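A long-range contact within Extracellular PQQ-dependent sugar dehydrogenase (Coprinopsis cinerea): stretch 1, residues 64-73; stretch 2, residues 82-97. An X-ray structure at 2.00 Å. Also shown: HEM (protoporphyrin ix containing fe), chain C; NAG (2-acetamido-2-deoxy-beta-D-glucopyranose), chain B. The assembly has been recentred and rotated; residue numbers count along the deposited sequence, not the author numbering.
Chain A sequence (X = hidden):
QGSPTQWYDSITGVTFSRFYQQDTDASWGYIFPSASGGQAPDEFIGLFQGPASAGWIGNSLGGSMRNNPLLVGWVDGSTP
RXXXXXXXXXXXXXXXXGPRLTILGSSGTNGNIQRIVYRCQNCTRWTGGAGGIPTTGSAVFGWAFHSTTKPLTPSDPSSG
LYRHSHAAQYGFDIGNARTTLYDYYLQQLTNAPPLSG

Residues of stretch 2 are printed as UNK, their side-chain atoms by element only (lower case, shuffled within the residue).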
# COMPACT_ATOMS: atom_id res chain seq x y z
N SER A 64 -10.96 2.29 8.91
CA SER A 64 -10.63 2.87 10.19
C SER A 64 -9.16 2.58 10.53
O SER A 64 -8.64 1.47 10.25
CB SER A 64 -11.57 2.29 11.28
OG SER A 64 -11.05 2.60 12.55
N MET A 65 -8.50 3.57 11.13
CA MET A 65 -7.17 3.37 11.70
C MET A 65 -7.18 2.29 12.79
O MET A 65 -6.16 1.62 13.04
CB MET A 65 -6.65 4.67 12.31
CG MET A 65 -5.21 4.56 12.82
SD MET A 65 -4.63 5.99 13.72
CE MET A 65 -3.25 5.15 14.52
N ARG A 66 -8.34 2.13 13.43
CA ARG A 66 -8.45 1.21 14.56
C ARG A 66 -8.79 -0.22 14.16
O ARG A 66 -9.83 -0.48 13.51
CB ARG A 66 -9.43 1.71 15.61
CG ARG A 66 -9.01 3.03 16.27
CD ARG A 66 -10.23 3.69 16.95
NE ARG A 66 -11.34 3.78 15.99
CZ ARG A 66 -12.45 3.03 15.99
NH1 ARG A 66 -12.65 2.11 16.95
NH2 ARG A 66 -13.36 3.19 15.03
N ASN A 67 -7.92 -1.15 14.57
CA ASN A 67 -8.17 -2.59 14.48
C ASN A 67 -8.24 -3.15 13.05
O ASN A 67 -9.06 -4.01 12.71
CB ASN A 67 -9.41 -2.96 15.34
CG ASN A 67 -9.29 -2.39 16.75
OD1 ASN A 67 -8.34 -2.71 17.48
ND2 ASN A 67 -10.23 -1.54 17.13
N ASN A 68 -7.34 -2.67 12.21
CA ASN A 68 -7.20 -3.19 10.84
C ASN A 68 -5.71 -3.12 10.53
O ASN A 68 -5.03 -2.23 11.03
CB ASN A 68 -8.01 -2.34 9.82
CG ASN A 68 -9.51 -2.38 10.05
OD1 ASN A 68 -10.17 -3.40 9.86
ND2 ASN A 68 -10.07 -1.25 10.40
N PRO A 69 -5.18 -4.04 9.68
CA PRO A 69 -3.79 -3.90 9.25
C PRO A 69 -3.52 -2.52 8.68
O PRO A 69 -4.29 -2.02 7.84
CB PRO A 69 -3.66 -4.96 8.13
CG PRO A 69 -4.67 -6.00 8.54
CD PRO A 69 -5.84 -5.14 8.96
N LEU A 70 -2.43 -1.94 9.16
CA LEU A 70 -1.93 -0.67 8.66
C LEU A 70 -0.61 -0.95 7.98
O LEU A 70 0.31 -1.49 8.60
CB LEU A 70 -1.76 0.34 9.81
CG LEU A 70 -2.93 0.58 10.80
CD1 LEU A 70 -2.49 1.64 11.81
CD2 LEU A 70 -4.24 1.07 10.16
N LEU A 71 -0.50 -0.61 6.70
CA LEU A 71 0.80 -0.78 6.02
C LEU A 71 1.40 0.57 5.82
O LEU A 71 0.72 1.51 5.42
CB LEU A 71 0.68 -1.54 4.70
CG LEU A 71 -0.15 -2.83 4.68
CD1 LEU A 71 -0.18 -3.39 3.26
CD2 LEU A 71 0.32 -3.89 5.67
N VAL A 72 2.70 0.68 6.09
CA VAL A 72 3.38 1.94 6.00
C VAL A 72 4.68 1.77 5.22
O VAL A 72 5.49 0.87 5.51
CB VAL A 72 3.53 2.63 7.38
CG1 VAL A 72 4.32 1.78 8.35
CG2 VAL A 72 4.18 4.01 7.25
N GLY A 73 4.84 2.61 4.20
CA GLY A 73 6.04 2.61 3.38
C GLY A 73 6.74 3.94 3.37
O GLY A 73 6.13 4.99 3.62
N UNK A 82 8.96 -1.10 4.08
CA UNK A 82 7.54 -1.29 4.32
C UNK A 82 7.34 -2.05 5.63
O UNK A 82 8.16 -2.90 6.01
c UNK A 82 7.28 -3.41 2.88
c UNK A 82 6.83 -1.96 3.09
c UNK A 82 4.56 -1.31 2.06
c UNK A 82 5.30 -1.90 3.24
N UNK A 83 6.25 -1.73 6.31
CA UNK A 83 5.97 -2.30 7.61
C UNK A 83 4.46 -2.53 7.75
O UNK A 83 3.66 -1.75 7.21
o UNK A 83 6.09 -1.75 9.98
c UNK A 83 6.51 -1.36 8.69
N UNK A 84 4.08 -3.60 8.46
CA UNK A 84 2.69 -3.82 8.83
C UNK A 84 2.53 -3.43 10.29
O UNK A 84 3.37 -3.81 11.13
c UNK A 84 2.28 -5.28 8.65
N UNK A 85 1.45 -2.69 10.58
CA UNK A 85 1.17 -2.23 11.95
C UNK A 85 -0.29 -2.37 12.36
O UNK A 85 -1.13 -2.70 11.54
n UNK A 85 5.94 2.29 12.92
c UNK A 85 3.88 0.43 12.32
n UNK A 85 5.24 0.40 11.77
n UNK A 85 7.40 1.16 11.50
c UNK A 85 6.19 1.28 12.07
c UNK A 85 3.10 -0.67 11.68
c UNK A 85 1.67 -0.80 12.15
N UNK A 86 -0.54 -2.12 13.65
CA UNK A 86 -1.83 -2.34 14.28
C UNK A 86 -2.00 -1.37 15.44
O UNK A 86 -1.13 -1.28 16.29
c UNK A 86 -4.01 -3.75 16.29
c UNK A 86 -4.25 -5.51 13.11
n UNK A 86 -5.32 -4.24 16.27
c UNK A 86 -6.57 -6.25 13.42
c UNK A 86 -5.38 -6.21 12.65
c UNK A 86 -5.52 -4.94 15.11
c UNK A 86 -1.96 -3.77 14.77
c UNK A 86 -4.31 -4.86 14.36
c UNK A 86 -6.66 -5.64 14.65
c UNK A 86 -3.36 -4.11 15.14
N UNK A 87 -3.11 -0.62 15.44
CA UNK A 87 -3.48 0.32 16.51
C UNK A 87 -4.85 -0.07 17.09
O UNK A 87 -5.80 -0.33 16.33
c UNK A 87 -3.55 1.72 15.94
N UNK A 88 -4.99 -0.11 18.41
CA UNK A 88 -6.34 -0.34 18.98
C UNK A 88 -7.10 0.97 19.27
O UNK A 88 -8.27 0.94 19.64
o UNK A 88 -5.39 -0.55 21.18
c UNK A 88 -5.72 -2.59 19.94
c UNK A 88 -6.27 -1.19 20.25
N UNK A 89 -6.42 2.11 19.11
CA UNK A 89 -7.02 3.44 19.21
C UNK A 89 -6.23 4.43 18.35
O UNK A 89 -5.36 4.01 17.57
o UNK A 89 -7.77 6.07 21.56
o UNK A 89 -9.17 5.14 20.20
c UNK A 89 -8.09 5.12 20.83
c UNK A 89 -7.13 3.92 20.67
N UNK A 90 -6.51 5.73 18.51
CA UNK A 90 -5.79 6.81 17.84
C UNK A 90 -4.47 7.10 18.52
O UNK A 90 -4.27 8.17 19.09
c UNK A 90 -7.84 7.95 16.82
c UNK A 90 -10.19 8.33 16.27
c UNK A 90 -8.73 7.22 14.69
c UNK A 90 -7.68 7.35 15.57
o UNK A 90 -11.02 7.55 14.11
c UNK A 90 -9.11 8.45 17.16
c UNK A 90 -6.65 8.08 17.77
c UNK A 90 -9.99 7.70 15.03
N UNK A 91 -3.56 6.13 18.43
CA UNK A 91 -2.28 6.16 19.15
C UNK A 91 -1.19 5.55 18.25
O UNK A 91 -1.54 4.87 17.29
c UNK A 91 -2.41 5.35 20.43
N UNK A 92 0.13 5.80 18.54
CA UNK A 92 1.17 5.15 17.72
C UNK A 92 0.92 3.63 17.53
O UNK A 92 0.78 2.90 18.52
c UNK A 92 2.47 5.42 18.52
c UNK A 92 2.19 6.69 19.27
c UNK A 92 0.71 6.75 19.52
N UNK A 93 0.80 3.16 16.27
CA UNK A 93 0.59 1.72 16.03
C UNK A 93 1.78 0.86 16.47
O UNK A 93 2.93 1.32 16.46
c UNK A 93 0.64 3.94 15.03
c UNK A 93 -0.12 2.99 14.14
c UNK A 93 0.42 1.64 14.50
N UNK A 94 1.49 -0.39 16.82
CA UNK A 94 2.53 -1.40 17.11
C UNK A 94 2.83 -2.20 15.86
O UNK A 94 2.01 -2.26 14.97
o UNK A 94 1.46 -1.74 19.27
c UNK A 94 1.98 -2.40 18.13
N UNK A 95 3.94 -2.93 15.87
CA UNK A 95 4.28 -3.87 14.80
C UNK A 95 3.28 -5.02 14.80
O UNK A 95 2.90 -5.54 15.86
c UNK A 95 5.74 -4.41 14.93
c UNK A 95 6.79 -3.28 14.90
c UNK A 95 6.04 -5.47 13.87
c UNK A 95 6.68 -2.28 13.76
N UNK A 96 2.82 -5.37 13.60
CA UNK A 96 1.82 -6.40 13.45
C UNK A 96 2.45 -7.51 12.63
O UNK A 96 2.93 -7.28 11.52
c UNK A 96 -1.96 -8.65 12.66
c UNK A 96 -2.02 -7.44 10.58
c UNK A 96 0.57 -5.78 12.81
c UNK A 96 -0.98 -7.78 13.14
c UNK A 96 -0.48 -6.74 12.32
c UNK A 96 -2.47 -8.47 11.38
c UNK A 96 -1.03 -6.58 11.05
o UNK A 96 -3.45 -9.31 10.87
N UNK A 97 2.50 -8.70 13.22
CA UNK A 97 2.91 -9.88 12.49
C UNK A 97 1.64 -10.63 12.10
O UNK A 97 0.60 -10.55 12.77
c UNK A 97 3.87 -10.75 13.31
o UNK A 97 3.21 -11.23 14.45
CHA HEM C . -6.94 8.80 11.61
CHB HEM C . -3.75 9.29 15.26
CHC HEM C . -0.45 6.76 12.76
CHD HEM C . -3.96 5.56 9.54
C1A HEM C . -6.33 9.19 12.79
C2A HEM C . -6.91 10.10 13.72
C3A HEM C . -5.99 10.24 14.74
C4A HEM C . -4.86 9.42 14.45
CMA HEM C . -6.14 11.11 15.98
CAA HEM C . -8.27 10.77 13.62
CBA HEM C . -8.37 11.77 12.45
CGA HEM C . -7.28 12.80 12.39
O1A HEM C . -6.43 12.82 11.47
O2A HEM C . -7.23 13.68 13.28
C1B HEM C . -2.56 8.66 14.89
C2B HEM C . -1.36 8.72 15.68
C3B HEM C . -0.41 8.04 14.96
C4B HEM C . -1.07 7.56 13.72
CMB HEM C . -1.21 9.44 17.04
CAB HEM C . 1.02 7.74 15.26
CBB HEM C . 1.83 8.59 15.90
C1C HEM C . -1.14 6.13 11.69
C2C HEM C . -0.56 5.23 10.77
C3C HEM C . -1.55 4.87 9.85
C4C HEM C . -2.75 5.59 10.20
CMC HEM C . 0.88 4.75 10.86
CAC HEM C . -1.40 3.91 8.72
CBC HEM C . -0.24 3.81 8.02
C1D HEM C . -5.02 6.43 9.84
C2D HEM C . -6.25 6.47 9.03
C3D HEM C . -7.09 7.34 9.61
C4D HEM C . -6.35 7.84 10.79
CMD HEM C . -6.57 5.69 7.78
CAD HEM C . -8.47 7.77 9.11
CBD HEM C . -9.60 6.83 9.47
CGD HEM C . -9.91 6.98 10.93
O1D HEM C . -9.79 6.03 11.75
O2D HEM C . -10.25 8.10 11.34
NA HEM C . -5.06 8.81 13.24
NB HEM C . -2.34 7.98 13.76
NC HEM C . -2.44 6.36 11.31
ND HEM C . -5.13 7.25 10.92
FE HEM C . -3.80 7.60 12.29
C1 NAG B . -1.52 -14.76 9.09
C2 NAG B . -0.59 -15.65 9.91
C3 NAG B . -1.24 -16.03 11.25
C4 NAG B . -1.82 -14.82 12.01
C5 NAG B . -2.74 -13.98 11.10
C6 NAG B . -3.04 -12.65 11.77
C7 NAG B . 0.75 -17.17 8.49
C8 NAG B . 0.63 -18.48 7.75
N2 NAG B . -0.37 -16.84 9.14
O3 NAG B . -0.24 -16.64 12.07
O4 NAG B . -2.53 -15.29 13.18
O5 NAG B . -2.14 -13.70 9.83
O6 NAG B . -4.09 -11.92 11.11
O7 NAG B . 1.77 -16.49 8.48
O HOH W 1 -11.38 5.04 13.51
O HOH W 2 -5.02 -0.85 13.31
O HOH W 3 -10.97 1.12 19.17

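Position 82 carries four carbons, forked at the first, with one arm two carbons long: I82. It pairs with G73, CA to CA 4.3 Å, and an aliphatic branch suits this partly exposed strand position beside a residue that has no side chain. Position 83 has one carbon and one oxygen, S83. Its backbone pairs with V72 in both directions, S83 N to V72 O and V72 N to S83 O each 2.8 Å, while its small CB packs 3.8 Å from V72 CG1.

Position 84 shows a single carbon, A84. That CB lies 3.8 Å from L71 CD2, so a methyl is enough to meet the leucine on the face they share.

At 85, three carbons and a nitrogen lead to a carbon bearing two more nitrogens: R85. Its backbone closes two short hydrogen bonds, R85 N to L70 O at 2.6 Å and L70 N to R85 O at 2.8 Å. V72 CG1 covers one face of the guanidinium, leaving the in-plane N-H groups free for polar partners: NE donates to S83 OG, and the terminal nitrogens bond elsewhere in the structure.

Position 86 holds one carbon and fused five- and six-membered rings with eight carbons and one nitrogen, W86. Its CB points away from stretch 1, yet the long side chain returns, bringing CZ2 to 3.4 Å from N67 C; the flat ring lies against the N67-N68 backbone and reaches P69 CD.

Position 87 has one carbon, A87. Its CB sits 3.7 Å from M65 CE, and its O accepts a hydrogen bond from N67 N at 2.9 Å. Position 88, one carbon carrying an oxygen and a carbon, fits T88; exposed, it contacts N67 OD1 and, through its backbone O, water 3, which also accepts from R66 NH1.

Position 89 has two carbons, the second with two oxygens: D89. Its acid is exposed, and one oxygen, OD1, comes 3.7 Å from R66 CD.

Position 90 is one carbon and a six-carbon ring bearing an oxygen, Y90. R66 CD covers one ring face and the heme the opposite one, with M65 SD at the edge; water 1 links OH to R66 NE and a heme carboxylate.

Position 91, one carbon, is A91, whose backbone O meets M65 CE at 3.3 Å. At 92, three carbons close onto the backbone nitrogen, giving P92, which misses stretch 1 but touches the heme. Position 93 has the same closed ring; P93 packs CG 3.6 Å from L70 CD1.

Position 94, a carbon and an oxygen, is S94, and 95, four forked carbons, is I95; both are exposed and beyond stretch 1. Position 96 is another oxygen-bearing six-carbon ring, Y96, with CE2 3.6 Å from P69 CG and OH accepting from the sugar. Position 97, one carbon and one oxygen, is S97, exposed and out of reach.

The contact therefore joins an antiparallel ladder to a loop packed around M65, whose SD binds the heme iron.

Stretch 2, residues 82-97: ISARWATDYAPPSIYS
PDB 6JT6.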